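Local coordinates for gamma-glutamyltransferase 1 Threonine peptidase. MEROPS family T03 (PDB 5ZJG), which transfers the gamma-glutamyl group of glutathione and related peptides to amino acids or to water, as a member of the Ntn-hydrolase clan, at residues L20-G25 with E40-S45. Residues are numbered along the deposited sequence; the frame is centred on the assembly and turned at random.
Sequences LNWDFG and EMDDFS. With GLY (glycine), chain E; GLY (glycine), chain F.
The CA atoms of N21 and E40 lie 5.3 Å apart, where a loop with a type II turn at W22-G25 meets the 3-10 segment 40-43. Both belong to the loop region after strand 13-19 of this Ntn-hydrolase fold. Together they probably form part of the L-glutamate pocket, with N21, E40 and D43 as likely ligand-binding residues. Here the pocket holds a free glycine. Its amino N donates to N21 OD1 at 2.8 Å and to D43 OD2 at 2.6 Å. E40 OE2 lies 2.8 Å from the same N. The arrangement is consistent with recognition of the alpha-amino group of the glutamyl substrate. E40 OE2 and D43 OD2 also form salt bridges to basic side chains of the other protein chain.

No direct hydrogen bond joins the two segments. With chi1 at -168°, the N21 side chain extends away from its backbone N, which brings OD1 to the glycine N. The amide plane is turned 34° from the E40 carboxylate and 54° from that of D43. The E40 chain bends at chi2, and OE2 comes to 3.2 Å from N21 CB. N21 ND2 is also bonded to D39 O, which helps fix the amide rotation. D42 OD1 bonds to a polar side chain of the other protein chain, OD2 to A53 N. Replacing N21 by alanine would probably leave the ligand amino group short of one acceptor, and D39 O and a bridging water short of a donor. That water accepts from N21 ND2 and W22 NE1, and donates to D43 OD1 and, at 2.7 Å, to D42 OD2.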
ATOM      1  N   LEU B  20       3.537  -2.832  -7.117  1.00 18.51           N
ATOM      2  CA  LEU B  20       3.988  -2.321  -8.407  1.00 20.24           C
ATOM      3  C   LEU B  20       3.230  -1.066  -8.818  1.00 21.92           C
ATOM      4  O   LEU B  20       3.548  -0.465  -9.857  1.00 20.96           O
ATOM      5  CB  LEU B  20       3.792  -3.384  -9.479  1.00 22.14           C
ATOM      6  CG  LEU B  20       4.640  -4.651  -9.406  1.00 20.22           C
ATOM      7  CD1 LEU B  20       4.163  -5.590 -10.517  1.00 22.59           C
ATOM      8  CD2 LEU B  20       6.126  -4.300  -9.594  1.00 19.55           C
ATOM      9  N   ASN B  21       2.262  -0.661  -7.997  1.00 22.10           N
ATOM     10  CA  ASN B  21       1.212   0.324  -8.240  1.00 22.81           C
ATOM     11  C   ASN B  21       0.034  -0.389  -8.896  1.00 23.09           C
ATOM     12  O   ASN B  21      -0.666  -1.129  -8.207  1.00 23.81           O
ATOM     13  CB  ASN B  21       1.685   1.542  -9.042  1.00 21.67           C
ATOM     14  CG  ASN B  21       0.650   2.653  -9.027  1.00 22.55           C
ATOM     15  OD1 ASN B  21      -0.308   2.610  -8.249  1.00 22.78           O
ATOM     16  ND2 ASN B  21       0.826   3.653  -9.875  1.00 25.80           N
ATOM     17  N   TRP B  22      -0.231  -0.199 -10.181  1.00 26.68           N
ATOM     18  CA  TRP B  22      -1.381  -0.890 -10.746  1.00 27.91           C
ATOM     19  C   TRP B  22      -1.050  -2.368 -10.962  1.00 27.76           C
ATOM     20  O   TRP B  22       0.078  -2.811 -10.759  1.00 25.01           O
ATOM     21  CB  TRP B  22      -1.840  -0.182 -12.015  1.00 31.74           C
ATOM     22  CG  TRP B  22      -2.464   1.096 -11.612  1.00 34.44           C
ATOM     23  CD1 TRP B  22      -1.830   2.290 -11.454  1.00 33.34           C
ATOM     24  CD2 TRP B  22      -3.830   1.306 -11.218  1.00 38.88           C
ATOM     25  NE1 TRP B  22      -2.719   3.242 -11.023  1.00 36.63           N
ATOM     26  CE2 TRP B  22      -3.955   2.663 -10.870  1.00 39.12           C
ATOM     27  CE3 TRP B  22      -4.961   0.481 -11.142  1.00 41.09           C
ATOM     28  CZ2 TRP B  22      -5.163   3.220 -10.458  1.00 40.37           C
ATOM     29  CZ3 TRP B  22      -6.161   1.037 -10.738  1.00 44.02           C
ATOM     30  CH2 TRP B  22      -6.251   2.391 -10.392  1.00 43.71           C
ATOM     31  N   ASP B  23      -2.074  -3.147 -11.306  1.00 32.96           N
ATOM     32  CA  ASP B  23      -1.891  -4.585 -11.472  1.00 32.32           C
ATOM     33  C   ASP B  23      -0.866  -4.860 -12.563  1.00 30.58           C
ATOM     34  O   ASP B  23      -1.029  -4.432 -13.715  1.00 30.24           O
ATOM     35  CB  ASP B  23      -3.220  -5.257 -11.806  1.00 38.44           C
ATOM     36  CG  ASP B  23      -4.245  -5.112 -10.691  1.00 42.82           C
ATOM     37  OD1 ASP B  23      -3.887  -5.284  -9.506  1.00 43.49           O
ATOM     38  OD2 ASP B  23      -5.406  -4.810 -11.005  1.00 45.93           O
ATOM     39  N   PHE B  24       0.198  -5.566 -12.185  1.00 26.02           N
ATOM     40  CA  PHE B  24       1.314  -5.904 -13.063  1.00 24.08           C
ATOM     41  C   PHE B  24       2.132  -4.691 -13.452  1.00 26.55           C
ATOM     42  O   PHE B  24       2.921  -4.764 -14.402  1.00 25.26           O
ATOM     43  CB  PHE B  24       0.847  -6.637 -14.328  1.00 25.82           C
ATOM     44  CG  PHE B  24       0.068  -7.886 -14.047  1.00 28.69           C
ATOM     45  CD1 PHE B  24       0.700  -9.017 -13.545  1.00 27.31           C
ATOM     46  CD2 PHE B  24      -1.292  -7.935 -14.279  1.00 29.56           C
ATOM     47  CE1 PHE B  24      -0.027 -10.163 -13.268  1.00 28.69           C
ATOM     48  CE2 PHE B  24      -2.012  -9.076 -14.017  1.00 31.54           C
ATOM     49  CZ  PHE B  24      -1.374 -10.192 -13.514  1.00 31.76           C
ATOM     50  N   GLY B  25       1.950  -3.580 -12.732  1.00 25.88           N
ATOM     51  CA  GLY B  25       2.819  -2.426 -12.888  1.00 25.13           C
ATOM     52  C   GLY B  25       2.791  -1.857 -14.297  1.00 24.74           C
ATOM     53  O   GLY B  25       1.735  -1.632 -14.899  1.00 27.06           O
ATOM     54  N   GLU B  40       5.078   3.083 -10.710  1.00 21.66           N
ATOM     55  CA  GLU B  40       4.890   3.938  -9.546  1.00 22.87           C
ATOM     56  C   GLU B  40       4.973   5.423  -9.886  1.00 25.68           C
ATOM     57  O   GLU B  40       4.525   6.258  -9.094  1.00 26.78           O
ATOM     58  CB  GLU B  40       5.918   3.596  -8.473  1.00 23.28           C
ATOM     59  CG  GLU B  40       5.364   3.581  -7.074  1.00 23.48           C
ATOM     60  CD  GLU B  40       4.496   2.356  -6.777  1.00 22.93           C
ATOM     61  OE1 GLU B  40       4.989   1.207  -6.853  1.00 22.86           O
ATOM     62  OE2 GLU B  40       3.315   2.536  -6.449  1.00 23.75           O
ATOM     63  N   MET B  41       5.553   5.781 -11.027  1.00 23.57           N
ATOM     64  CA  MET B  41       5.718   7.199 -11.328  1.00 24.81           C
ATOM     65  C   MET B  41       4.385   7.925 -11.395  1.00 25.73           C
ATOM     66  O   MET B  41       4.346   9.146 -11.215  1.00 26.61           O
ATOM     67  CB  MET B  41       6.479   7.382 -12.640  1.00 27.78           C
ATOM     68  CG  MET B  41       7.948   6.910 -12.575  1.00 28.47           C
ATOM     69  SD  MET B  41       9.009   7.949 -11.550  1.00 26.33           S
ATOM     70  CE  MET B  41       9.243   9.402 -12.573  1.00 27.47           C
ATOM     71  N   ASP B  42       3.288   7.213 -11.650  1.00 27.61           N
ATOM     72  CA  ASP B  42       1.996   7.890 -11.738  1.00 29.31           C
ATOM     73  C   ASP B  42       1.508   8.407 -10.390  1.00 27.97           C
ATOM     74  O   ASP B  42       0.517   9.156 -10.359  1.00 29.39           O
ATOM     75  CB  ASP B  42       0.939   6.963 -12.351  1.00 29.70           C
ATOM     76  CG  ASP B  42      -0.381   7.682 -12.641  1.00 30.67           C
ATOM     77  OD1 ASP B  42      -0.418   8.562 -13.533  1.00 31.99           O
ATOM     78  OD2 ASP B  42      -1.393   7.378 -11.970  1.00 28.30           O
ATOM     79  N   ASP B  43       2.169   8.040  -9.285  1.00 24.94           N
ATOM     80  CA  ASP B  43       1.817   8.565  -7.975  1.00 24.67           C
ATOM     81  C   ASP B  43       2.376   9.964  -7.742  1.00 26.67           C
ATOM     82  O   ASP B  43       1.918  10.651  -6.821  1.00 25.72           O
ATOM     83  CB  ASP B  43       2.290   7.587  -6.880  1.00 23.12           C
ATOM     84  CG  ASP B  43       1.307   6.460  -6.638  1.00 23.79           C
ATOM     85  OD1 ASP B  43       0.178   6.508  -7.194  1.00 24.37           O
ATOM     86  OD2 ASP B  43       1.673   5.519  -5.890  1.00 24.55           O
ATOM     87  N   PHE B  44       3.311  10.420  -8.578  1.00 26.07           N
ATOM     88  CA  PHE B  44       3.645  11.832  -8.632  1.00 27.27           C
ATOM     89  C   PHE B  44       2.502  12.608  -9.277  1.00 29.25           C
ATOM     90  O   PHE B  44       1.641  12.048  -9.960  1.00 32.35           O
ATOM     91  CB  PHE B  44       4.897  12.086  -9.484  1.00 27.80           C
ATOM     92  CG  PHE B  44       6.221  11.773  -8.813  1.00 26.81           C
ATOM     93  CD1 PHE B  44       6.626  12.427  -7.662  1.00 26.62           C
ATOM     94  CD2 PHE B  44       7.091  10.873  -9.404  1.00 26.55           C
ATOM     95  CE1 PHE B  44       7.870  12.152  -7.092  1.00 25.85           C
ATOM     96  CE2 PHE B  44       8.343  10.588  -8.846  1.00 25.74           C
ATOM     97  CZ  PHE B  44       8.730  11.223  -7.694  1.00 25.73           C
ATOM     98  N   SER B  45       2.490  13.912  -9.046  1.00 29.85           N
ATOM     99  CA  SER B  45       1.630  14.786  -9.825  1.00 31.87           C
ATOM    100  C   SER B  45       2.345  15.085 -11.143  1.00 32.58           C
ATOM    101  O   SER B  45       3.493  15.540 -11.137  1.00 33.33           O
ATOM    102  CB  SER B  45       1.319  16.062  -9.055  1.00 34.21           C
ATOM    103  OG  SER B  45       0.744  17.029  -9.921  1.00 35.29           O
TER
HETATM  104  N   GLY E 701       0.633   3.112  -5.691  1.00 22.39           N
HETATM  105  CA  GLY E 701      -0.410   3.435  -4.732  1.00 26.47           C
HETATM  106  C   GLY E 701       0.181   3.976  -3.447  1.00 21.44           C
HETATM  107  O   GLY E 701      -0.492   4.611  -2.631  1.00 24.70           O
HETATM  108  OXT GLY E 701       1.372   3.776  -3.206  1.00 20.84           O
HETATM  109  N   GLY F 702      -6.996  -2.018  -9.382  1.00 92.85           N
HETATM  110  CA  GLY F 702      -6.619  -1.151  -8.283  1.00 90.93           C
HETATM  111  C   GLY F 702      -5.278  -1.513  -7.687  1.00 91.13           C
HETATM  112  O   GLY F 702      -4.449  -2.166  -8.326  1.00 89.18           O
HETATM  113  O   HOH W   1      -1.116   5.772  -9.790  1.00 23.62           O